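Local coordinates for protein epsin-2 (Saccharomyces cerevisiae, PDB 6ENR) that binds membranes enriched in phosphatidylinositol 3,5- and 4,5-bisphosphate through its ENTH domain, the part described here, and is required for endocytosis and actin localization, at residues 57-62 against 78-83; 131-134 against 138-141. One frame throughout, in Å; residues are numbered along the deposited sequence.

Contact 1 (57-62 against 78-83)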
loop_
_atom_site.group_PDB
_atom_site.type_symbol
_atom_site.label_atom_id
_atom_site.label_comp_id
_atom_site.label_asym_id
_atom_site.label_seq_id
_atom_site.Cartn_x
_atom_site.Cartn_y
_atom_site.Cartn_z
ATOM N N ASP A 57 -2.988 5.799 -8.622
ATOM C CA ASP A 57 -1.985 6.063 -9.661
ATOM C C ASP A 57 -0.576 6.062 -9.066
ATOM O O ASP A 57 0.382 5.422 -9.626
ATOM C CB ASP A 57 -2.247 7.369 -10.361
ATOM C CG ASP A 57 -1.461 7.522 -11.665
ATOM O OD1 ASP A 57 -1.508 6.641 -12.554
ATOM O OD2 ASP A 57 -0.857 8.545 -11.796
ATOM N N MET A 58 -0.418 6.798 -7.977
ATOM C CA MET A 58 0.858 6.879 -7.308
ATOM C C MET A 58 1.256 5.586 -6.660
ATOM O O MET A 58 2.463 5.196 -6.677
ATOM C CB MET A 58 0.861 7.974 -6.229
ATOM C CG MET A 58 2.207 8.137 -5.508
ATOM S SD MET A 58 3.632 8.349 -6.611
ATOM C CE MET A 58 3.069 9.885 -7.362
ATOM N N LEU A 59 0.296 4.927 -6.027
ATOM C CA LEU A 59 0.605 3.629 -5.437
ATOM C C LEU A 59 1.003 2.577 -6.478
ATOM O O LEU A 59 1.932 1.780 -6.268
ATOM C CB LEU A 59 -0.514 3.144 -4.562
ATOM C CG LEU A 59 -0.894 3.954 -3.342
ATOM C CD1 LEU A 59 -2.119 3.386 -2.646
ATOM C CD2 LEU A 59 0.298 3.995 -2.378
ATOM N N ASP A 60 0.341 2.598 -7.626
ATOM C CA ASP A 60 0.729 1.678 -8.708
ATOM C C ASP A 60 2.166 1.912 -9.105
ATOM O O ASP A 60 2.925 0.948 -9.247
ATOM C CB ASP A 60 -0.228 1.925 -9.881
ATOM C CG ASP A 60 -0.208 0.836 -10.957
ATOM O OD1 ASP A 60 0.332 -0.266 -10.753
ATOM O OD2 ASP A 60 -0.764 1.177 -12.059
ATOM N N LYS A 61 2.564 3.181 -9.320
ATOM C CA LYS A 61 3.953 3.519 -9.680
ATOM C C LYS A 61 4.997 3.072 -8.669
ATOM O O LYS A 61 6.010 2.428 -9.022
ATOM C CB LYS A 61 4.117 5.037 -9.955
ATOM C CG LYS A 61 3.301 5.545 -11.136
ATOM C CD LYS A 61 3.182 7.085 -11.105
ATOM C CE LYS A 61 2.937 7.687 -12.466
ATOM N NZ LYS A 61 1.734 7.154 -13.155
ATOM N N ARG A 62 4.706 3.323 -7.407
ATOM C CA ARG A 62 5.571 2.993 -6.342
ATOM C C ARG A 62 5.639 1.542 -5.994
ATOM O O ARG A 62 6.728 1.052 -5.635
ATOM C CB ARG A 62 5.262 3.925 -5.139
ATOM C CG ARG A 62 5.884 5.242 -5.464
ATOM C CD ARG A 62 5.923 6.371 -4.502
ATOM N NE ARG A 62 6.551 7.528 -5.154
ATOM C CZ ARG A 62 6.770 8.701 -4.579
ATOM N NH1 ARG A 62 6.433 8.925 -3.307
ATOM N NH2 ARG A 62 7.337 9.671 -5.284
ATOM N N THR A 78 2.284 -0.471 2.941
ATOM C CA THR A 78 1.633 -0.066 4.206
ATOM C C THR A 78 0.329 0.675 3.918
ATOM O O THR A 78 -0.726 0.457 4.610
ATOM C CB THR A 78 2.564 0.817 5.057
ATOM O OG1 THR A 78 3.779 0.075 5.315
ATOM C CG2 THR A 78 1.900 1.176 6.427
ATOM N N VAL A 79 0.408 1.619 2.959
ATOM C CA VAL A 79 -0.795 2.395 2.523
ATOM C C VAL A 79 -1.843 1.464 2.015
ATOM O O VAL A 79 -3.010 1.585 2.350
ATOM C CB VAL A 79 -0.433 3.547 1.500
ATOM C CG1 VAL A 79 -1.671 4.167 0.924
ATOM C CG2 VAL A 79 0.465 4.578 2.096
ATOM N N LEU A 80 -1.447 0.471 1.194
ATOM C CA LEU A 80 -2.438 -0.389 0.615
ATOM C C LEU A 80 -3.150 -1.241 1.713
ATOM O O LEU A 80 -4.376 -1.388 1.729
ATOM C CB LEU A 80 -1.751 -1.212 -0.453
ATOM C CG LEU A 80 -2.501 -1.782 -1.596
ATOM C CD1 LEU A 80 -3.411 -0.764 -2.264
ATOM C CD2 LEU A 80 -1.511 -2.449 -2.548
ATOM N N ASP A 81 -2.330 -1.746 2.620
ATOM C CA ASP A 81 -2.780 -2.540 3.718
ATOM C C ASP A 81 -3.833 -1.762 4.516
ATOM O O ASP A 81 -4.844 -2.347 4.919
ATOM C CB ASP A 81 -1.584 -2.906 4.644
ATOM C CG ASP A 81 -1.801 -4.189 5.445
ATOM O OD1 ASP A 81 -2.452 -5.105 4.933
ATOM O OD2 ASP A 81 -1.283 -4.318 6.575
ATOM N N TYR A 82 -3.617 -0.459 4.734
ATOM C CA TYR A 82 -4.551 0.390 5.465
ATOM C C TYR A 82 -5.820 0.625 4.633
ATOM O O TYR A 82 -6.916 0.450 5.112
ATOM C CB TYR A 82 -3.899 1.730 5.854
ATOM C CG TYR A 82 -4.692 2.515 6.848
ATOM C CD1 TYR A 82 -4.490 2.325 8.230
ATOM C CD2 TYR A 82 -5.621 3.448 6.448
ATOM C CE1 TYR A 82 -5.225 3.061 9.182
ATOM C CE2 TYR A 82 -6.382 4.129 7.368
ATOM C CZ TYR A 82 -6.154 3.911 8.751
ATOM O OH TYR A 82 -6.902 4.576 9.620
ATOM N N LEU A 83 -5.661 0.951 3.349
ATOM C CA LEU A 83 -6.817 1.222 2.509
ATOM C C LEU A 83 -7.758 0.035 2.364
ATOM O O LEU A 83 -8.991 0.189 2.271
ATOM C CB LEU A 83 -6.344 1.724 1.145
ATOM C CG LEU A 83 -5.701 3.085 1.083
ATOM C CD1 LEU A 83 -5.274 3.350 -0.341
ATOM C CD2 LEU A 83 -6.557 4.203 1.641
#
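Leu59 and Leu80 are the residues of 57-62 and 78-83 whose CA atoms come nearest, with 7.9 Å between Leu59 CA and Leu80 CA. The two helical segments run largely against each other, their directions 135° apart, and their axes come no nearer than 11.2 Å. Between these short segments, Leu59 alone from 57-62 reaches across, meeting Val79, Leu80 and Leu83. Its CD1 reaches Val79 CG1 at 3.7 Å; CD2, the second branch, lies against the same valine methyl, so Val79 CG1 faces the fork of the leucine. With CG1 anti to the backbone N (chi1 171°), Val79 turns this methyl into the interface. The segments belong to helices 49-63 and 70-86 of the all-helical ENTH domain, and the contact lies close to the centre of the chain. Leu59 and Leu83 extend toward one another and meet tip to tip, CD1 of Leu59 standing 3.9 Å from CD1 of Leu83. Leu80 is a looser neighbour, its CD1 4.4 Å from Leu59 CD1. Shortening Leu59 to an alanine removes the whole fork and would probably leave a gap beside Val79 CG1 and the tip of Leu83. Val79 also packs on Leu39 of helix 36-45.

Contact 2 (131-134 against 138-141)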
loop_
_atom_site.group_PDB
_atom_site.type_symbol
_atom_site.label_atom_id
_atom_site.label_comp_id
_atom_site.label_asym_id
_atom_site.label_seq_id
_atom_site.Cartn_x
_atom_site.Cartn_y
_atom_site.Cartn_z
ATOM N N SER A 131 -2.824 -12.964 1.485
ATOM C CA SER A 131 -3.618 -13.828 2.301
ATOM C C SER A 131 -5.008 -13.263 2.663
ATOM O O SER A 131 -6.024 -13.973 2.569
ATOM C CB SER A 131 -2.847 -14.247 3.543
ATOM O OG SER A 131 -3.747 -14.694 4.531
ATOM N N LEU A 132 -4.999 -12.005 3.108
ATOM C CA LEU A 132 -6.162 -11.222 3.467
ATOM C C LEU A 132 -7.097 -11.105 2.262
ATOM O O LEU A 132 -8.307 -11.351 2.357
ATOM C CB LEU A 132 -5.710 -9.815 3.966
ATOM C CG LEU A 132 -6.932 -8.944 4.347
ATOM C CD1 LEU A 132 -7.795 -9.514 5.475
ATOM C CD2 LEU A 132 -6.501 -7.564 4.775
ATOM N N LEU A 133 -6.529 -10.742 1.119
ATOM C CA LEU A 133 -7.340 -10.526 -0.053
ATOM C C LEU A 133 -8.080 -11.797 -0.462
ATOM O O LEU A 133 -9.260 -11.735 -0.856
ATOM C CB LEU A 133 -6.519 -9.959 -1.188
ATOM C CG LEU A 133 -6.171 -8.478 -0.914
ATOM C CD1 LEU A 133 -5.053 -8.067 -1.825
ATOM C CD2 LEU A 133 -7.360 -7.565 -1.125
ATOM N N ASN A 134 -7.375 -12.930 -0.381
ATOM C CA ASN A 134 -7.922 -14.225 -0.724
ATOM C C ASN A 134 -8.959 -14.745 0.294
ATOM O O ASN A 134 -9.753 -15.584 -0.061
ATOM C CB ASN A 134 -6.802 -15.273 -0.900
ATOM C CG ASN A 134 -6.076 -15.177 -2.240
ATOM O OD1 ASN A 134 -6.605 -14.703 -3.196
ATOM N ND2 ASN A 134 -4.876 -15.667 -2.288
ATOM N N ARG A 138 -12.808 -12.925 6.061
ATOM C CA ARG A 138 -12.031 -12.192 7.077
ATOM C C ARG A 138 -11.925 -10.701 6.735
ATOM O O ARG A 138 -12.015 -9.825 7.635
ATOM C CB ARG A 138 -10.649 -12.800 7.184
ATOM C CG ARG A 138 -9.616 -12.040 7.984
ATOM C CD ARG A 138 -8.402 -12.919 8.235
ATOM N NE ARG A 138 -7.406 -12.948 7.150
ATOM C CZ ARG A 138 -6.896 -14.067 6.621
ATOM N NH1 ARG A 138 -7.284 -15.258 7.055
ATOM N NH2 ARG A 138 -5.998 -14.004 5.667
ATOM N N LEU A 139 -11.719 -10.436 5.450
ATOM C CA LEU A 139 -11.617 -9.042 4.970
ATOM C C LEU A 139 -12.937 -8.327 5.233
ATOM O O LEU A 139 -12.951 -7.128 5.585
ATOM C CB LEU A 139 -11.298 -8.994 3.481
ATOM C CG LEU A 139 -11.155 -7.562 2.910
ATOM C CD1 LEU A 139 -10.349 -6.636 3.783
ATOM C CD2 LEU A 139 -10.510 -7.614 1.518
ATOM N N ARG A 140 -14.054 -9.002 4.979
ATOM C CA ARG A 140 -15.371 -8.409 5.225
ATOM C C ARG A 140 -15.627 -8.072 6.692
ATOM O O ARG A 140 -16.194 -7.014 7.008
ATOM C CB ARG A 140 -16.400 -9.344 4.671
ATOM C CG ARG A 140 -17.823 -8.900 4.645
ATOM C CD ARG A 140 -18.434 -9.832 3.629
ATOM N NE ARG A 140 -19.850 -10.030 3.761
ATOM C CZ ARG A 140 -20.531 -10.871 2.993
ATOM N NH1 ARG A 140 -19.910 -11.568 2.037
ATOM N NH2 ARG A 140 -21.836 -11.001 3.191
ATOM N N GLU A 141 -15.215 -8.982 7.579
ATOM C CA GLU A 141 -15.271 -8.717 9.017
ATOM C C GLU A 141 -14.510 -7.455 9.402
ATOM O O GLU A 141 -15.042 -6.619 10.204
ATOM C CB GLU A 141 -14.811 -9.952 9.822
ATOM C CG GLU A 141 -14.724 -9.754 11.327
ATOM C CD GLU A 141 -15.976 -10.195 12.070
ATOM O OE1 GLU A 141 -17.080 -10.001 11.483
ATOM O OE2 GLU A 141 -15.826 -10.733 13.221
#
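Leu132 and Leu139 carry the apolar half of this contact, their side chains crossing at about a right angle. Leu132 CD1 lies 3.9 Å from Leu139 CA and nearly as close to Leu139 CB, while its other methyl, CD2, meets Leu139 CD1 at 4.1 Å. Leu132 thus uses both branches, one against the base of its partner and one against the tip. Its CG is anti to the backbone N (chi1 179°), which swings the fork toward helix 136-144 although the CB bond itself does not aim there. Leu133 and Leu139 lie side by side and point the same way, in touch through CD2 of Leu133 and CD2 of Leu139, 4.1 Å apart. The segments lie on two consecutive helices of the all-helical ENTH domain, 120-134 and 136-144, joined by a very short connection at Asp135; the second is the last helix of the modelled chain. Beyond the pair, Leu132 touches Val84 and Arg85 of helix 70-86.

The polar half lies at the partly exposed side, with Ser131 and Arg138. The chain of Arg138, modelled in two conformations of which this is one, crosses Leu132 at a slant, NE 3.8 Å from Leu132 CD1 and CG a little farther. In this conformer a bend at chi3 (84°) turns the guanidinium back toward Ser131, whose hydroxyl lies at its edge, near its plane. The bond from NH2 to Ser131 OG is weak and doubtful, its N-H...O angle only 115°. The stronger partner of Arg138 is Asp135, which forms a salt bridge with NH1.

How the contacts relate
Contacts 1 and 2 follow one another along the chain, the first closing before the second opens, and both lie within the ENTH domain. Their centres are about 17 Å apart and their nearest atoms about 5 Å, so they do not touch. The centre of contact 1 lies about 3 Å from the centre of the chain, that of contact 2 about 15 Å, which makes one central and the other peripheral. They also differ in span: 57-62 and 78-83 bring together successive long helices, whereas 131-134 and 138-141 meet across a tight corner. Helix 89-97 is common ground, touched by Leu80 and Leu83 from contact 1 and by Leu133 and Leu139 from contact 2.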